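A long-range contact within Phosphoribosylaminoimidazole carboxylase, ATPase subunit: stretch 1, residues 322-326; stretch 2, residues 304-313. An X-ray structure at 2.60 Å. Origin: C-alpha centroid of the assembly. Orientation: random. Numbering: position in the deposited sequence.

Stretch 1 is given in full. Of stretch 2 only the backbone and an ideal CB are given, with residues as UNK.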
# COMPACT_ATOMS: atom_id res chain seq x y z
N HIS A 322 -3.26 -11.00 3.65
CA HIS A 322 -3.53 -9.58 3.40
C HIS A 322 -4.87 -9.43 2.69
O HIS A 322 -5.02 -9.80 1.52
CB HIS A 322 -2.42 -8.95 2.57
CG HIS A 322 -1.08 -8.98 3.25
ND1 HIS A 322 -0.20 -10.03 3.11
CD2 HIS A 322 -0.48 -8.09 4.08
CE1 HIS A 322 0.89 -9.78 3.82
NE2 HIS A 322 0.74 -8.62 4.41
N LEU A 323 -5.85 -8.91 3.42
CA LEU A 323 -7.18 -8.73 2.87
C LEU A 323 -7.29 -7.48 1.99
O LEU A 323 -6.66 -6.44 2.25
CB LEU A 323 -8.19 -8.64 4.02
CG LEU A 323 -9.64 -8.47 3.57
CD1 LEU A 323 -10.04 -9.68 2.75
CD2 LEU A 323 -10.56 -8.29 4.78
N HIS A 324 -8.09 -7.58 0.93
CA HIS A 324 -8.32 -6.46 0.02
C HIS A 324 -9.79 -6.47 -0.36
O HIS A 324 -10.22 -7.31 -1.15
CB HIS A 324 -7.45 -6.59 -1.23
CG HIS A 324 -6.02 -6.22 -1.01
ND1 HIS A 324 -5.54 -4.93 -1.20
CD2 HIS A 324 -4.97 -6.95 -0.57
CE1 HIS A 324 -4.26 -4.89 -0.89
NE2 HIS A 324 -3.89 -6.10 -0.50
N TRP A 325 -10.57 -5.57 0.23
CA TRP A 325 -11.98 -5.48 -0.07
C TRP A 325 -12.13 -4.32 -1.05
O TRP A 325 -11.69 -3.21 -0.75
CB TRP A 325 -12.79 -5.23 1.21
CG TRP A 325 -14.25 -5.38 0.99
CD1 TRP A 325 -15.21 -4.40 1.06
CD2 TRP A 325 -14.93 -6.57 0.57
NE1 TRP A 325 -16.43 -4.91 0.69
CE2 TRP A 325 -16.29 -6.24 0.39
CE3 TRP A 325 -14.51 -7.89 0.33
CZ2 TRP A 325 -17.23 -7.18 -0.03
CZ3 TRP A 325 -15.45 -8.82 -0.10
CH2 TRP A 325 -16.80 -8.46 -0.27
N TYR A 326 -12.74 -4.55 -2.20
CA TYR A 326 -12.84 -3.48 -3.19
C TYR A 326 -13.87 -2.39 -2.95
O TYR A 326 -13.86 -1.37 -3.64
CB TYR A 326 -13.06 -4.09 -4.59
CG TYR A 326 -12.02 -5.12 -4.95
CD1 TYR A 326 -10.71 -5.03 -4.46
CD2 TYR A 326 -12.33 -6.18 -5.81
CE1 TYR A 326 -9.75 -5.97 -4.80
CE2 TYR A 326 -11.38 -7.11 -6.16
CZ TYR A 326 -10.09 -7.00 -5.65
OH TYR A 326 -9.13 -7.92 -6.02
N UNK A 304 -9.20 -15.12 -5.02
CA UNK A 304 -10.25 -14.16 -5.31
C UNK A 304 -11.46 -14.34 -4.41
O UNK A 304 -11.75 -15.45 -3.96
CB UNK A 304 -10.67 -14.27 -6.78
N UNK A 305 -12.14 -13.23 -4.16
CA UNK A 305 -13.36 -13.21 -3.36
C UNK A 305 -14.48 -12.95 -4.37
O UNK A 305 -14.67 -11.82 -4.82
CB UNK A 305 -13.32 -12.16 -2.25
N UNK A 306 -15.19 -14.01 -4.73
CA UNK A 306 -16.27 -13.92 -5.71
C UNK A 306 -17.65 -13.99 -5.07
O UNK A 306 -17.94 -14.89 -4.30
CB UNK A 306 -16.13 -15.04 -6.74
N UNK A 307 -18.49 -13.02 -5.41
CA UNK A 307 -19.86 -12.95 -4.91
C UNK A 307 -20.19 -13.20 -3.45
O UNK A 307 -21.33 -13.53 -3.13
CB UNK A 307 -20.68 -13.96 -5.72
N UNK A 308 -19.22 -13.05 -2.55
CA UNK A 308 -19.47 -13.29 -1.14
C UNK A 308 -18.48 -12.47 -0.32
O UNK A 308 -17.40 -12.14 -0.79
CB UNK A 308 -19.36 -14.78 -0.81
N UNK A 309 -18.86 -12.14 0.91
CA UNK A 309 -17.99 -11.37 1.79
C UNK A 309 -17.57 -12.23 2.99
O UNK A 309 -18.33 -12.43 3.92
CB UNK A 309 -18.69 -10.09 2.26
N UNK A 310 -16.34 -12.76 2.97
CA UNK A 310 -15.89 -13.60 4.08
C UNK A 310 -15.87 -12.79 5.36
O UNK A 310 -15.91 -11.57 5.32
CB UNK A 310 -14.51 -14.19 3.80
N UNK A 311 -15.83 -13.47 6.52
CA UNK A 311 -15.79 -12.77 7.82
C UNK A 311 -14.38 -12.20 8.06
O UNK A 311 -13.44 -12.95 8.32
CB UNK A 311 -16.18 -13.72 8.96
N UNK A 312 -14.25 -10.88 7.97
CA UNK A 312 -12.95 -10.22 8.12
C UNK A 312 -12.11 -10.65 9.31
O UNK A 312 -10.91 -10.87 9.17
CB UNK A 312 -13.17 -8.71 8.22
N UNK A 313 -12.72 -10.76 10.47
CA UNK A 313 -11.98 -11.17 11.66
C UNK A 313 -11.37 -12.54 11.42
O UNK A 313 -10.24 -12.80 11.82
CB UNK A 313 -12.88 -11.19 12.89

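Residues 322-325 of stretch 1 form a strand in which Leu-323 and Trp-325 point toward stretch 2 and His-324 points away. What it offers is therefore almost wholly apolar, a leucine tip and a broad indole.

At position 304 the strand backbone sends CA-to-CB sideways, and the ideal CB has nothing of stretch 1 within 5.5 Å. Many side chains would suit, and a polar one of moderate length could reach toward the hydroxyl of Tyr-326. The residue is Asn-304, whose end comes nearer than its CB; a water donates a hydrogen bond to Asn-304 OD1 (water O to OD1 3.0 Å) and shares another with Tyr-326 OH (water O to OH 2.8 Å), bridging the stretches.

Position 305 is different. Its CB points toward stretch 1, and the ideal CB lies 4.5 Å from CZ3 of Trp-325, with the leucine at 323 beyond. No charge or polar side chain answers there, so a branched aliphatic residue or methionine would fit. Leu-305 fills the site: its CD2 lies 4.0 Å from CD1 of Leu-323 and 4.3 Å from CZ3 of Trp-325, at the edge of the indole.

Position 306 is out of reach of stretch 1, which sets no preference; a beta-branched residue would suit the strand backbone, and Ile-306 is found. At 307 a positive phi of 44° favours glycine, although asparagine or aspartate could also adopt it; the residue is Gly-307. The CB of 308 points away, leaving the side chain free to be polar. Glu-308 instead touches stretch 1 through its backbone, its O lying 3.8 Å from CH2 of Trp-325 near the ring plane.

At 309 CB points sideways, yet the ideal CB is 3.6 Å from CH2 of Trp-325. A long side chain with an aliphatic stem could lie along the indole, so lysine, arginine, glutamine or methionine are all plausible. Lys-309 is extended, with all four chi angles t, and its CG sits over the face of the six-membered ring of Trp-325, 3.9 Å from the centroid, in a CH-pi contact.

Position 310, with phi -62° and psi 162°, admits proline among others. In Pro-310 the ring closure brings CD to 4.2 Å from CZ3 of Trp-325. Position 311 is out of reach and precedes a helix as its N-cap; serine, threonine or aspartate would be common there, but Pro-311 occupies it.

At 312 CB again points sideways, but the ideal CB is 4.3 Å from CD2 of Leu-323, and a large apolar side chain could extend to Trp-325. Leucine, methionine or an aromatic would serve. Phe-312 presents its ring face to CD2 of Leu-323, 3.4 Å from the ring centroid, and its edge toward the five-membered ring of Trp-325, an offset edge-to-face pair with planes at 64°. Position 313 is helical and out of reach of stretch 1, so any residue that tolerates a helix would do; it is Ala-313.

Stretch 2 304-313: NLIGEKPPFA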
# COMPACT_ATOMS: atom_id res chain seq x y z
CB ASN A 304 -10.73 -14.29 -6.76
CG ASN A 304 -9.90 -13.47 -7.73
OD1 ASN A 304 -9.18 -12.56 -7.33
ND2 ASN A 304 -10.01 -13.79 -9.01
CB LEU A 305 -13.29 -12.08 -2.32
CG LEU A 305 -12.87 -12.39 -0.87
CD1 LEU A 305 -12.24 -13.77 -0.74
CD2 LEU A 305 -11.93 -11.31 -0.39
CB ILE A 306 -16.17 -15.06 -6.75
CG1 ILE A 306 -14.75 -15.11 -7.34
CG2 ILE A 306 -17.19 -14.86 -7.86
CD1 ILE A 306 -14.35 -13.86 -8.09
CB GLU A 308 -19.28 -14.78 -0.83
CG GLU A 308 -17.81 -15.17 -0.67
CD GLU A 308 -17.55 -16.66 -0.82
OE1 GLU A 308 -18.22 -17.48 -0.14
OE2 GLU A 308 -16.65 -17.02 -1.62
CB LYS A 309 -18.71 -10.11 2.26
CG LYS A 309 -17.86 -9.18 3.10
CD LYS A 309 -18.61 -7.88 3.36
CE LYS A 309 -17.78 -6.91 4.15
NZ LYS A 309 -18.48 -5.59 4.25
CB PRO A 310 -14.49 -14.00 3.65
CG PRO A 310 -14.01 -12.75 2.96
CD PRO A 310 -15.21 -12.39 2.10
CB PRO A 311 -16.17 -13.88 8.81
CG PRO A 311 -15.66 -15.13 8.13
CD PRO A 311 -16.08 -14.91 6.70
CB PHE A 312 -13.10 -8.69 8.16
CG PHE A 312 -13.44 -8.08 6.84
CD1 PHE A 312 -13.45 -6.70 6.68
CD2 PHE A 312 -13.77 -8.88 5.74
CE1 PHE A 312 -13.79 -6.12 5.46
CE2 PHE A 312 -14.11 -8.31 4.52
CZ PHE A 312 -14.12 -6.93 4.38
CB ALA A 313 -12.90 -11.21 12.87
O HOH W 1 -10.20 -9.74 -7.82
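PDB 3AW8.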